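Local coordinates for protein FTT_1639c (Francisella tularensis subsp. tularensis, PDB 7KZW) that is of unknown function but supplies the compact, mostly beta-stranded C-terminal part of a protein probably held in the membrane by a transmembrane helix, at residues A[6-11]-A[89-94]; A[46-51]-A[83-88]; A[55-60]-A[101-106]. The protein carries 3 engineered substitutions. One frame throughout, in Å; residues are numbered along the deposited sequence.

Contact 1 of 3, residues A[6-11]-A[89-94]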
ATOM      1  N   ARG A   6       6.174   1.162  13.860  1.00 24.10           N
ATOM      2  CA  ARG A   6       6.091  -0.223  13.422  1.00 22.87           C
ATOM      3  C   ARG A   6       6.213  -0.279  11.913  1.00 19.87           C
ATOM      4  O   ARG A   6       5.942   0.704  11.217  1.00 21.48           O
ATOM      5  CB  ARG A   6       4.705  -0.761  13.773  1.00 27.27           C
ATOM      6  CG  ARG A   6       4.212  -0.391  15.170  1.00 33.43           C
ATOM      7  CD  ARG A   6       3.060  -1.354  15.482  1.00 43.63           C
ATOM      8  NE  ARG A   6       2.381  -1.127  16.750  1.00 44.56           N
ATOM      9  CZ  ARG A   6       1.463  -1.965  17.231  1.00 43.66           C
ATOM     10  NH1 ARG A   6       1.146  -3.056  16.539  1.00 35.55           N
ATOM     11  NH2 ARG A   6       0.876  -1.727  18.403  1.00 43.47           N
ATOM     12  N   GLU A   7       6.572  -1.443  11.361  1.00 18.64           N
ATOM     13  CA  GLU A   7       6.577  -1.595   9.909  1.00 17.94           C
ATOM     14  C   GLU A   7       5.173  -1.907   9.394  1.00 19.32           C
ATOM     15  O   GLU A   7       4.459  -2.725   9.988  1.00 22.15           O
ATOM     16  CB  GLU A   7       7.512  -2.737   9.477  1.00 21.33           C
ATOM     17  CG  GLU A   7       7.605  -2.842   7.948  1.00 19.91           C
ATOM     18  CD  GLU A   7       8.680  -3.775   7.406  1.00 32.79           C
ATOM     19  OE1 GLU A   7       8.810  -4.902   7.934  1.00 28.94           O
ATOM     20  OE2 GLU A   7       9.371  -3.370   6.436  1.00 31.27           O
ATOM     21  N   LEU A   8       4.752  -1.211   8.333  1.00 16.53           N
ATOM     22  CA  LEU A   8       3.521  -1.543   7.659  1.00 19.04           C
ATOM     23  C   LEU A   8       3.690  -2.897   6.984  1.00 16.28           C
ATOM     24  O   LEU A   8       4.603  -3.058   6.154  1.00 16.46           O
ATOM     25  CB  LEU A   8       3.240  -0.430   6.635  1.00 18.48           C
ATOM     26  CG  LEU A   8       1.971  -0.587   5.810  1.00 19.11           C
ATOM     27  CD1 LEU A   8       0.755  -0.513   6.696  1.00 20.89           C
ATOM     28  CD2 LEU A   8       1.907   0.490   4.703  1.00 20.91           C
ATOM     29  N   PRO A   9       2.902  -3.919   7.349  1.00 14.53           N
ATOM     30  CA  PRO A   9       3.203  -5.277   6.858  1.00 15.92           C
ATOM     31  C   PRO A   9       2.881  -5.488   5.378  1.00 15.47           C
ATOM     32  O   PRO A   9       1.985  -4.862   4.820  1.00 14.21           O
ATOM     33  CB  PRO A   9       2.322  -6.175   7.741  1.00 19.21           C
ATOM     34  CG  PRO A   9       1.993  -5.305   8.951  1.00 20.76           C
ATOM     35  CD  PRO A   9       1.903  -3.929   8.452  1.00 15.27           C
ATOM     36  N   LEU A  10       3.658  -6.376   4.748  1.00 15.67           N
ATOM     37  CA  LEU A  10       3.414  -6.854   3.400  1.00 15.21           C
ATOM     38  C   LEU A  10       2.491  -8.070   3.515  1.00 15.24           C
ATOM     39  O   LEU A  10       2.862  -9.079   4.151  1.00 19.39           O
ATOM     40  CB  LEU A  10       4.758  -7.207   2.744  1.00 15.12           C
ATOM     41  CG  LEU A  10       4.605  -7.776   1.351  1.00 14.38           C
ATOM     42  CD1 LEU A  10       4.114  -6.779   0.357  1.00 18.63           C
ATOM     43  CD2 LEU A  10       5.973  -8.277   0.887  1.00 22.11           C
ATOM     44  N   LEU A  11       1.293  -7.980   2.968  1.00 15.71           N
ATOM     45  CA  LEU A  11       0.334  -9.089   3.041  1.00 16.25           C
ATOM     46  C   LEU A  11       0.511 -10.102   1.941  1.00 18.69           C
ATOM     47  O   LEU A  11       0.373 -11.318   2.190  1.00 20.13           O
ATOM     48  CB  LEU A  11      -1.087  -8.581   2.885  1.00 18.19           C
ATOM     49  CG  LEU A  11      -1.718  -7.927   4.076  1.00 21.56           C
ATOM     50  CD1 LEU A  11      -3.054  -7.265   3.719  1.00 21.41           C
ATOM     51  CD2 LEU A  11      -1.942  -9.056   5.086  1.00 27.77           C
ATOM     52  N   ASN A  89      -8.658  -5.984   5.334  1.00 14.30           N
ATOM     53  CA  ASN A  89      -7.604  -5.274   6.059  1.00 14.41           C
ATOM     54  C   ASN A  89      -6.417  -4.893   5.185  1.00 15.11           C
ATOM     55  O   ASN A  89      -5.275  -4.816   5.651  1.00 14.39           O
ATOM     56  CB  ASN A  89      -7.200  -6.002   7.341  1.00 16.61           C
ATOM     57  CG  ASN A  89      -8.329  -6.027   8.304  1.00 19.34           C
ATOM     58  OD1 ASN A  89      -8.848  -5.001   8.677  1.00 17.79           O
ATOM     59  ND2 ASN A  89      -8.773  -7.240   8.661  1.00 25.80           N
ATOM     60  N   GLU A  90      -6.698  -4.616   3.916  1.00 11.82           N
ATOM     61  CA  GLU A  90      -5.680  -4.072   3.012  1.00 11.48           C
ATOM     62  C   GLU A  90      -5.680  -2.545   3.075  1.00 10.98           C
ATOM     63  O   GLU A  90      -6.762  -1.903   3.115  1.00 12.31           O
ATOM     64  CB  GLU A  90      -5.992  -4.498   1.599  1.00 14.31           C
ATOM     65  CG  GLU A  90      -6.051  -6.038   1.428  1.00 19.87           C
ATOM     66  CD  GLU A  90      -6.648  -6.457   0.113  1.00 27.21           C
ATOM     67  OE1 GLU A  90      -7.510  -5.720  -0.410  1.00 23.39           O
ATOM     68  OE2 GLU A  90      -6.243  -7.523  -0.397  1.00 25.59           O
ATOM     69  N   LEU A  91      -4.477  -1.949   3.135  1.00 10.93           N
ATOM     70  CA  LEU A  91      -4.351  -0.494   3.141  1.00 11.37           C
ATOM     71  C   LEU A  91      -3.928   0.040   1.770  1.00 11.15           C
ATOM     72  O   LEU A  91      -4.450   1.055   1.307  1.00 12.11           O
ATOM     73  CB  LEU A  91      -3.374  -0.019   4.232  1.00 12.03           C
ATOM     74  CG  LEU A  91      -3.428   1.505   4.394  1.00 12.20           C
ATOM     75  CD1 LEU A  91      -4.753   2.003   5.072  1.00 15.20           C
ATOM     76  CD2 LEU A  91      -2.235   1.919   5.260  1.00 14.47           C
ATOM     77  N   LEU A  92      -2.878  -0.558   1.169  1.00 11.93           N
ATOM     78  CA  LEU A  92      -2.301  -0.001  -0.050  1.00 11.48           C
ATOM     79  C   LEU A  92      -1.971  -1.134  -0.982  1.00 12.17           C
ATOM     80  O   LEU A  92      -1.308  -2.091  -0.575  1.00 13.02           O
ATOM     81  CB  LEU A  92      -0.983   0.712   0.252  1.00 13.74           C
ATOM     82  CG  LEU A  92      -1.031   1.924   1.148  1.00 13.51           C
ATOM     83  CD1 LEU A  92       0.452   2.396   1.458  1.00 14.61           C
ATOM     84  CD2 LEU A  92      -1.794   3.105   0.508  1.00 15.68           C
ATOM     85  N   LYS A  93      -2.328  -0.971  -2.258  1.00 11.21           N
ATOM     86  CA  LYS A  93      -1.811  -1.856  -3.311  1.00 11.13           C
ATOM     87  C   LYS A  93      -0.829  -1.072  -4.160  1.00 11.27           C
ATOM     88  O   LYS A  93      -1.198  -0.085  -4.806  1.00 12.50           O
ATOM     89  CB  LYS A  93      -2.921  -2.348  -4.212  1.00 12.24           C
ATOM     90  CG  LYS A  93      -2.388  -3.427  -5.154  1.00 13.07           C
ATOM     91  CD  LYS A  93      -3.546  -3.881  -6.055  1.00 18.88           C
ATOM     92  CE  LYS A  93      -3.061  -4.996  -7.009  1.00 27.05           C
ATOM     93  NZ  LYS A  93      -4.158  -5.469  -7.936  1.00 27.25           N
ATOM     94  N   LEU A  94       0.436  -1.459  -4.164  1.00 10.70           N
ATOM     95  CA  LEU A  94       1.454  -0.814  -5.019  1.00 10.61           C
ATOM     96  C   LEU A  94       1.598  -1.682  -6.257  1.00 11.12           C
ATOM     97  O   LEU A  94       1.882  -2.880  -6.143  1.00 11.77           O
ATOM     98  CB  LEU A  94       2.781  -0.757  -4.281  1.00 11.44           C
ATOM     99  CG  LEU A  94       3.940  -0.171  -5.100  1.00 11.52           C
ATOM    100  CD1 LEU A  94       3.659   1.217  -5.625  1.00 12.13           C
ATOM    101  CD2 LEU A  94       5.201  -0.211  -4.235  1.00 12.65           C
TER
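Leu8 carries the centre of this contact with its forked tip. Its CD1 methyl meets Leu91 CD2 at 4.1 Å, while the other branch, CD2, meets Leu92 CD1 at 4.0 Å. It crosses each of them at about a right angle, methyl to methyl. CB of Leu8 points toward segment 89-94, and with CG anti to the backbone N (chi1 -180°) the two methyls end against Leu91 and Leu92. Leu11 makes the second touch: its CD1 lies 3.8 Å from the carbonyl O of Asn89 and 4.0 Å from Glu90 CG.

That one side chain can meet two consecutive leucines is consistent with a classic beta bulge, in which Leu91 and Leu92 both lie opposite Phe26; the end of Leu92 bends nearer. The psi of -49° at Leu91 marks the irregularity. The polar ends next to the leucines are held by other partners: Asn89 OD1 by Asn39, and the Glu90 carboxylate by a salt bridge to Arg88.

Segment 6-11 changes partners along its length, pairing through Arg6 and Leu8 with strand 114-123 and through Pro9 and Leu11 with Gly27 and Met25. Strand 21-27 lies between strands 6-16 and 90-97 in the sheet order, and Val107 of strand 102-111 touches both Leu8 and Leu92, placing their junction in the apolar interior.

Contact 2 of 3, residues A[46-51]-A[83-88]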
ATOM      1  N   THR A  46     -11.293   3.136  10.839  1.00 15.44           N
ATOM      2  CA  THR A  46     -10.204   3.966  11.315  1.00 17.80           C
ATOM      3  C   THR A  46      -9.618   4.741  10.133  1.00 14.79           C
ATOM      4  O   THR A  46      -9.316   4.146   9.084  1.00 15.58           O
ATOM      5  CB  THR A  46      -9.117   3.048  11.854  1.00 17.33           C
ATOM      6  OG1 THR A  46      -9.660   2.281  12.949  1.00 18.93           O
ATOM      7  CG2 THR A  46      -7.940   3.898  12.357  1.00 21.96           C
ATOM      8  N   GLU A  47      -9.434   6.052  10.291  1.00 13.55           N
ATOM      9  CA  GLU A  47      -8.753   6.864   9.296  1.00 14.32           C
ATOM     10  C   GLU A  47      -7.249   6.633   9.396  1.00 15.74           C
ATOM     11  O   GLU A  47      -6.659   6.791  10.483  1.00 17.12           O
ATOM     12  CB  GLU A  47      -8.967   8.366   9.584  1.00 21.15           C
ATOM     13  CG  GLU A  47      -9.948   9.015   8.688  1.00 25.09           C
ATOM     14  CD  GLU A  47     -10.169  10.501   8.965  1.00 20.51           C
ATOM     15  OE1 GLU A  47      -9.257  11.187   9.366  1.00 23.45           O
ATOM     16  OE2 GLU A  47     -11.363  10.906   8.863  1.00 29.26           O
ATOM     17  N   PHE A  48      -6.594   6.367   8.272  1.00 11.39           N
ATOM     18  CA  PHE A  48      -5.141   6.393   8.164  1.00 11.91           C
ATOM     19  C   PHE A  48      -4.728   7.670   7.442  1.00 12.97           C
ATOM     20  O   PHE A  48      -5.266   7.968   6.353  1.00 14.23           O
ATOM     21  CB  PHE A  48      -4.621   5.185   7.377  1.00 11.43           C
ATOM     22  CG  PHE A  48      -4.695   3.898   8.170  1.00 11.00           C
ATOM     23  CD1 PHE A  48      -5.887   3.284   8.459  1.00 12.33           C
ATOM     24  CD2 PHE A  48      -3.500   3.271   8.566  1.00 12.17           C
ATOM     25  CE1 PHE A  48      -5.922   2.084   9.157  1.00 13.31           C
ATOM     26  CE2 PHE A  48      -3.535   2.043   9.294  1.00 13.23           C
ATOM     27  CZ  PHE A  48      -4.765   1.471   9.592  1.00 13.77           C
ATOM     28  N   LEU A  49      -3.909   8.499   8.081  1.00 10.65           N
ATOM     29  CA  LEU A  49      -3.447   9.759   7.522  1.00 10.40           C
ATOM     30  C   LEU A  49      -2.054   9.437   7.013  1.00 12.32           C
ATOM     31  O   LEU A  49      -1.155   9.072   7.786  1.00 14.82           O
ATOM     32  CB  LEU A  49      -3.468  10.837   8.589  1.00 10.48           C
ATOM     33  CG  LEU A  49      -4.859  10.991   9.198  1.00 10.98           C
ATOM     34  CD1 LEU A  49      -4.729  12.029  10.342  1.00 14.85           C
ATOM     35  CD2 LEU A  49      -5.919  11.498   8.169  1.00 12.05           C
ATOM     36  N   VAL A  50      -1.879   9.464   5.690  1.00 11.20           N
ATOM     37  CA  VAL A  50      -0.733   8.846   5.047  1.00 10.78           C
ATOM     38  C   VAL A  50       0.079   9.895   4.325  1.00 10.87           C
ATOM     39  O   VAL A  50      -0.453  10.724   3.604  1.00 12.16           O
ATOM     40  CB  VAL A  50      -1.164   7.742   4.067  1.00 10.68           C
ATOM     41  CG1 VAL A  50       0.128   7.028   3.544  1.00 12.45           C
ATOM     42  CG2 VAL A  50      -2.126   6.773   4.726  1.00 11.38           C
ATOM     43  N   ASN A  51       1.395   9.849   4.522  1.00 11.67           N
ATOM     44  CA  ASN A  51       2.310  10.625   3.717  1.00 11.18           C
ATOM     45  C   ASN A  51       3.175   9.647   2.931  1.00 12.14           C
ATOM     46  O   ASN A  51       3.772   8.734   3.517  1.00 12.63           O
ATOM     47  CB  ASN A  51       3.278  11.384   4.628  1.00 18.56           C
ATOM     48  CG  ASN A  51       2.718  12.655   5.133  1.00 26.81           C
ATOM     49  OD1 ASN A  51       2.261  12.739   6.299  1.00 26.64           O
ATOM     50  ND2 ASN A  51       2.789  13.681   4.276  1.00 32.46           N
ATOM     51  N   ALA A  83      -6.703   7.366   3.927  1.00 11.26           N
ATOM     52  CA  ALA A  83      -6.990   6.002   3.455  1.00 10.36           C
ATOM     53  C   ALA A  83      -7.658   5.178   4.537  1.00 10.98           C
ATOM     54  O   ALA A  83      -7.534   5.473   5.737  1.00 11.50           O
ATOM     55  CB  ALA A  83      -5.679   5.296   3.097  1.00 11.24           C
ATOM     56  N   TYR A  84      -8.427   4.189   4.114  1.00 10.86           N
ATOM     57  CA  TYR A  84      -9.155   3.307   5.001  1.00 10.84           C
ATOM     58  C   TYR A  84      -8.830   1.878   4.644  1.00 10.97           C
ATOM     59  O   TYR A  84      -8.543   1.563   3.501  1.00 10.89           O
ATOM     60  CB  TYR A  84     -10.661   3.528   4.820  1.00 11.25           C
ATOM     61  CG  TYR A  84     -11.065   4.925   5.238  1.00 11.17           C
ATOM     62  CD1 TYR A  84     -11.031   5.978   4.345  1.00 11.99           C
ATOM     63  CD2 TYR A  84     -11.435   5.170   6.549  1.00 12.64           C
ATOM     64  CE1 TYR A  84     -11.381   7.277   4.749  1.00 12.30           C
ATOM     65  CE2 TYR A  84     -11.740   6.468   6.972  1.00 13.04           C
ATOM     66  CZ  TYR A  84     -11.750   7.476   6.042  1.00 11.75           C
ATOM     67  OH  TYR A  84     -12.088   8.777   6.428  1.00 14.87           O
ATOM     68  N   LEU A  85      -8.912   0.991   5.632  1.00 10.83           N
ATOM     69  CA  LEU A  85      -8.658  -0.418   5.380  1.00 11.63           C
ATOM     70  C   LEU A  85      -9.841  -1.061   4.664  1.00 11.71           C
ATOM     71  O   LEU A  85     -11.003  -0.852   5.042  1.00 12.20           O
ATOM     72  CB  LEU A  85      -8.472  -1.132   6.713  1.00 11.56           C
ATOM     73  CG  LEU A  85      -7.170  -0.815   7.445  1.00 11.17           C
ATOM     74  CD1 LEU A  85      -7.223  -1.444   8.826  1.00 14.47           C
ATOM     75  CD2 LEU A  85      -5.959  -1.385   6.645  1.00 12.18           C
ATOM     76  N   SER A  86      -9.538  -1.907   3.681  1.00 11.65           N
ATOM     77  CA  SER A  86     -10.599  -2.690   3.038  1.00 13.31           C
ATOM     78  C   SER A  86     -11.132  -3.739   4.003  1.00 14.67           C
ATOM     79  O   SER A  86     -10.602  -3.963   5.104  1.00 15.25           O
ATOM     80  CB  SER A  86     -10.067  -3.419   1.806  1.00 14.21           C
ATOM     81  OG  SER A  86      -9.257  -4.521   2.223  1.00 14.41           O
ATOM     82  N   GLY A  87     -12.156  -4.457   3.562  1.00 14.56           N
ATOM     83  CA  GLY A  87     -12.694  -5.471   4.432  1.00 17.32           C
ATOM     84  C   GLY A  87     -11.764  -6.635   4.713  1.00 21.31           C
ATOM     85  O   GLY A  87     -11.986  -7.369   5.701  1.00 24.75           O
ATOM     86  N   ARG A  88     -10.753  -6.839   3.890  1.00 17.73           N
ATOM     87  CA  ARG A  88      -9.697  -7.813   4.120  1.00 19.73           C
ATOM     88  C   ARG A  88      -8.474  -7.167   4.738  1.00 17.38           C
ATOM     89  O   ARG A  88      -7.366  -7.705   4.650  1.00 20.32           O
ATOM     90  CB  ARG A  88      -9.326  -8.529   2.828  1.00 27.26           C
ATOM     91  CG  ARG A  88     -10.397  -9.450   2.306  1.00 39.61           C
ATOM     92  CD  ARG A  88      -9.858 -10.377   1.203  1.00 42.42           C
ATOM     93  NE  ARG A  88      -8.975  -9.690   0.252  1.00 38.61           N
ATOM     94  CZ  ARG A  88      -9.401  -9.227  -0.921  1.00 40.31           C
ATOM     95  NH1 ARG A  88     -10.674  -9.404  -1.254  1.00 31.70           N
ATOM     96  NH2 ARG A  88      -8.573  -8.594  -1.755  1.00 47.22           N
TER
HETATM   97  O   HOH W   1     -10.004   1.766   8.126  1.00 15.51           O
HETATM   98  O   HOH W   2     -13.837   8.960   8.506  1.00 28.40           O
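An antiparallel beta bridge joins strand 48-58 at Phe48 to Ala83 of strand 79-83, an outermost strand of the sheet. The bridge is a hydrogen-bonded pair. Phe48 N donates to Ala83 O at 2.8 Å, approaching nearly along the C=O axis, and Ala83 N returns a bond to Phe48 O at 2.9 Å, in the carbonyl plane.

Both side chains point to the same face of the sheet, where Val50 CG2 also reaches Ala83 CB. Phe48 has CG beside its backbone N (chi1 -74°), and this leaves Ala83 O at the ring edge, near the ring plane. Further along the same side of the ring, CE1 meets Leu85 CG obliquely at 3.6 Å, and Leu91 of strand 90-97 touches Phe48, Ala83 and Leu85 alike, so the bridge faces the buried core.

Past the bridge the two backbones separate and a water spans the gap: it donates to Thr46 O (2.7 Å) and accepts from Leu85 N (2.8 Å). On the outer side Glu47 and Tyr84 run alongside each other, pointing the same way, with carboxylate and ring planes 89° apart. CG of Glu47 comes to 3.1 Å from Tyr84 OH. A second water links their tips, hydrogen-bonded to Tyr84 OH at 2.7 Å and donating to Glu47 OE2 at 3.2 Å.

Contact 3 of 3, residues A[55-60]-A[101-106]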
ATOM      1  N   GLY A  55      10.638   8.656  -5.219  1.00 10.63           N
ATOM      2  CA  GLY A  55      11.791   9.065  -6.008  1.00 10.77           C
ATOM      3  C   GLY A  55      11.612   8.571  -7.428  1.00 10.84           C
ATOM      4  O   GLY A  55      10.688   9.004  -8.135  1.00 10.89           O
ATOM      5  N   ASP A  56      12.476   7.683  -7.883  1.00 10.89           N
ATOM      6  CA  ASP A  56      12.276   7.060  -9.185  1.00 10.97           C
ATOM      7  C   ASP A  56      10.882   6.471  -9.230  1.00 11.18           C
ATOM      8  O   ASP A  56      10.486   5.756  -8.315  1.00 11.35           O
ATOM      9  CB  ASP A  56      13.263   5.913  -9.400  1.00 11.02           C
ATOM     10  CG  ASP A  56      14.721   6.388  -9.533  1.00 12.01           C
ATOM     11  OD1 ASP A  56      15.000   7.548  -9.869  1.00 11.75           O
ATOM     12  OD2 ASP A  56      15.678   5.543  -9.357  1.00 11.81           O
ATOM     13  N   ASN A  57      10.163   6.690 -10.338  1.00 10.89           N
ATOM     14  CA  ASN A  57       8.891   6.000 -10.586  1.00 11.81           C
ATOM     15  C   ASN A  57       8.692   5.924 -12.098  1.00 11.07           C
ATOM     16  O   ASN A  57       8.357   6.936 -12.730  1.00 13.53           O
ATOM     17  CB  ASN A  57       7.692   6.678  -9.925  1.00 11.04           C
ATOM     18  CG  ASN A  57       6.405   5.923 -10.240  1.00 10.81           C
ATOM     19  OD1 ASN A  57       6.465   4.870 -10.885  1.00 11.18           O
ATOM     20  ND2 ASN A  57       5.285   6.403  -9.771  1.00 11.70           N
ATOM     21  N   GLN A  58       8.911   4.751 -12.683  1.00 11.48           N
ATOM     22  CA  GLN A  58       8.446   4.453 -14.030  1.00 11.51           C
ATOM     23  C   GLN A  58       7.357   3.402 -13.907  1.00 13.14           C
ATOM     24  O   GLN A  58       7.623   2.289 -13.430  1.00 12.61           O
ATOM     25  CB  GLN A  58       9.570   3.963 -14.935  1.00 17.33           C
ATOM     26  CG  GLN A  58       9.114   3.650 -16.332  1.00 28.51           C
ATOM     27  CD  GLN A  58      10.292   3.295 -17.206  1.00 43.53           C
ATOM     28  OE1 GLN A  58      11.447   3.345 -16.755  1.00 55.79           O
ATOM     29  NE2 GLN A  58      10.015   2.874 -18.438  1.00 44.17           N
ATOM     30  N   GLY A  59       6.145   3.744 -14.306  1.00 12.25           N
ATOM     31  CA  GLY A  59       5.093   2.754 -14.457  1.00 11.87           C
ATOM     32  C   GLY A  59       4.434   2.233 -13.193  1.00 11.15           C
ATOM     33  O   GLY A  59       3.753   1.193 -13.265  1.00 11.97           O
ATOM     34  N   CYS A  60       4.547   2.936 -12.070  1.00 10.90           N
ATOM     35  CA  CYS A  60       3.975   2.388 -10.832  1.00 10.60           C
ATOM     36  C   CYS A  60       3.005   3.371 -10.191  1.00 10.56           C
ATOM     37  O   CYS A  60       3.045   4.586 -10.402  1.00 11.36           O
ATOM     38  CB  CYS A  60       5.092   2.131  -9.809  1.00 11.88           C
ATOM     39  SG  CYS A  60       6.369   1.004 -10.469  1.00 11.51           S
ATOM     40  N   SER A 101       9.357  -1.179 -15.348  1.00 13.60           N
ATOM     41  CA  SER A 101       8.721  -0.451 -14.246  1.00 12.85           C
ATOM     42  C   SER A 101       9.531  -0.603 -12.966  1.00 14.09           C
ATOM     43  O   SER A 101      10.131  -1.660 -12.680  1.00 14.41           O
ATOM     44  CB  SER A 101       7.275  -0.916 -14.059  1.00 15.02           C
ATOM     45  OG  SER A 101       7.267  -2.308 -13.792  1.00 14.57           O
ATOM     46  N   ASN A 102       9.555   0.461 -12.181  1.00 12.02           N
ATOM     47  CA  ASN A 102      10.388   0.523 -10.988  1.00 11.75           C
ATOM     48  C   ASN A 102       9.979   1.729 -10.184  1.00 12.80           C
ATOM     49  O   ASN A 102       9.770   2.806 -10.754  1.00 11.97           O
ATOM     50  CB  ASN A 102      11.819   0.689 -11.468  1.00 13.30           C
ATOM     51  CG  ASN A 102      12.817   0.881 -10.323  1.00 14.09           C
ATOM     52  OD1 ASN A 102      13.030  -0.039  -9.573  1.00 15.15           O
ATOM     53  ND2 ASN A 102      13.388   2.080 -10.206  1.00 16.33           N
ATOM     54  N   ILE A 103       9.944   1.563  -8.858  1.00 11.02           N
ATOM     55  CA  ILE A 103       9.657   2.702  -7.983  1.00 10.83           C
ATOM     56  C   ILE A 103      10.445   2.552  -6.671  1.00 10.68           C
ATOM     57  O   ILE A 103      10.510   1.473  -6.069  1.00 11.37           O
ATOM     58  CB  ILE A 103       8.138   2.811  -7.711  1.00 10.52           C
ATOM     59  CG1 ILE A 103       7.862   4.030  -6.827  1.00 11.00           C
ATOM     60  CG2 ILE A 103       7.554   1.508  -7.069  1.00 10.84           C
ATOM     61  CD1 ILE A 103       6.369   4.335  -6.663  1.00 11.91           C
ATOM     62  N   ASP A 104      11.001   3.660  -6.203  1.00 10.71           N
ATOM     63  CA  ASP A 104      11.513   3.772  -4.829  1.00 10.70           C
ATOM     64  C   ASP A 104      10.583   4.683  -4.025  1.00 11.77           C
ATOM     65  O   ASP A 104      10.220   5.779  -4.464  1.00 10.71           O
ATOM     66  CB  ASP A 104      12.869   4.453  -4.836  1.00 10.98           C
ATOM     67  CG  ASP A 104      13.907   3.640  -5.548  1.00 11.67           C
ATOM     68  OD1 ASP A 104      14.027   2.408  -5.272  1.00 11.60           O
ATOM     69  OD2 ASP A 104      14.717   4.189  -6.337  1.00 12.86           O
ATOM     70  N   TYR A 105      10.212   4.232  -2.823  1.00 10.96           N
ATOM     71  CA  TYR A 105       9.172   4.954  -2.086  1.00 11.78           C
ATOM     72  C   TYR A 105       9.433   4.858  -0.582  1.00 10.89           C
ATOM     73  O   TYR A 105      10.227   4.023  -0.098  1.00 11.43           O
ATOM     74  CB  TYR A 105       7.771   4.348  -2.362  1.00 12.48           C
ATOM     75  CG  TYR A 105       7.695   2.911  -1.935  1.00 11.03           C
ATOM     76  CD1 TYR A 105       7.369   2.568  -0.610  1.00 13.08           C
ATOM     77  CD2 TYR A 105       7.984   1.892  -2.814  1.00 13.32           C
ATOM     78  CE1 TYR A 105       7.376   1.250  -0.216  1.00 14.72           C
ATOM     79  CE2 TYR A 105       7.945   0.559  -2.421  1.00 12.85           C
ATOM     80  CZ  TYR A 105       7.649   0.256  -1.093  1.00 12.84           C
ATOM     81  OH  TYR A 105       7.608  -1.013  -0.598  1.00 14.26           O
ATOM     82  N   LYS A 106       8.762   5.780   0.135  1.00 11.98           N
ATOM     83  CA  LYS A 106       8.690   5.728   1.608  1.00 12.25           C
ATOM     84  C   LYS A 106       7.233   6.035   1.957  1.00 11.28           C
ATOM     85  O   LYS A 106       6.655   6.969   1.424  1.00 12.19           O
ATOM     86  CB  LYS A 106       9.612   6.744   2.267  1.00 12.64           C
ATOM     87  CG  LYS A 106       9.471   6.765   3.798  1.00 17.87           C
ATOM     88  CD  LYS A 106      10.543   7.734   4.405  1.00 22.08           C
ATOM     89  CE  LYS A 106      10.567   7.702   5.952  1.00 25.05           C
ATOM     90  NZ  LYS A 106      11.204   6.475   6.499  1.00 30.26           N
TER
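Ile103 packs its branches against the turn that follows strand 48-58. Its CB lies 3.7 Å from Cys60 SG. From there CG2 meets the same sulfur at 3.6 Å, on the side where Leu94 of strand 90-97 approaches the residue. The other branch, CG1, stands anti to the backbone N (chi1 -178°) and passes 3.5 Å from Asp56 O. At the tip, CD1 reaches Asn57 ND2 at 3.9 Å, the isoleucine and asparagine lying alongside each other and pointing the same way.

The asparagine amide is fixed from both ends. Its OD1 accepts, in plane and on a lone pair, from Cys60 N at 3.0 Å, an Asx motif; its ND2 donates to Cys60 O in a nearly straight bond (165°), from above the carbonyl plane though Cys60 O lies in the amide plane of Asn57, and also to Thr76 O. The turn through Gly59, whose phi is positive, is thereby tied back on Asn57, and Cys60 SG is delivered to Ile103.

Beside the chain corner, Asp56 and Asp104 run side by side, their OD2 atoms 3.4 Å apart and their carboxylate planes turned by 38°. Two acceptors so close would be expected to raise the proton affinity of one of them. Asn121, of strand 114-123, donates to Asp104 OD1 and to Asn102 OD1.

Backbone bonds carry the register: Asn102 N to Gln58 O and Gln58 N to Asn102 O, both 2.9 Å, then Asp104 N to Asp56 O, and Gly55 N to Asp104 O. The non-hydrogen-bonded pair Asn57-Ile103 followed by the hydrogen-bonded pair Gln58-Asn102 is an antiparallel ladder, here combined with a chain corner at Gly55-Asp56 and an Asx-stabilised turn leading into strand 60-65.

Overall arrangement
Contact 1 is the common neighbour of the other two. Its centre lies about 10 Å from that of contact 2, and Leu91 CD1 packs on Phe48 CG at 3.6 Å to join them. With contact 3, about 17 Å away between centres, the link is Leu94 CD2 against Tyr105 CE2 at 3.4 Å. Contacts 2 and 3 do not touch in space, their centres being about 22 Å apart on opposite sides of the chain's centre, yet strand 48-58 runs from one to the other. Along the sequence, contact 2 is nested within contact 1, whereas contact 3 crosses both. With no function assigned, the three are best read as parts of one beta framework.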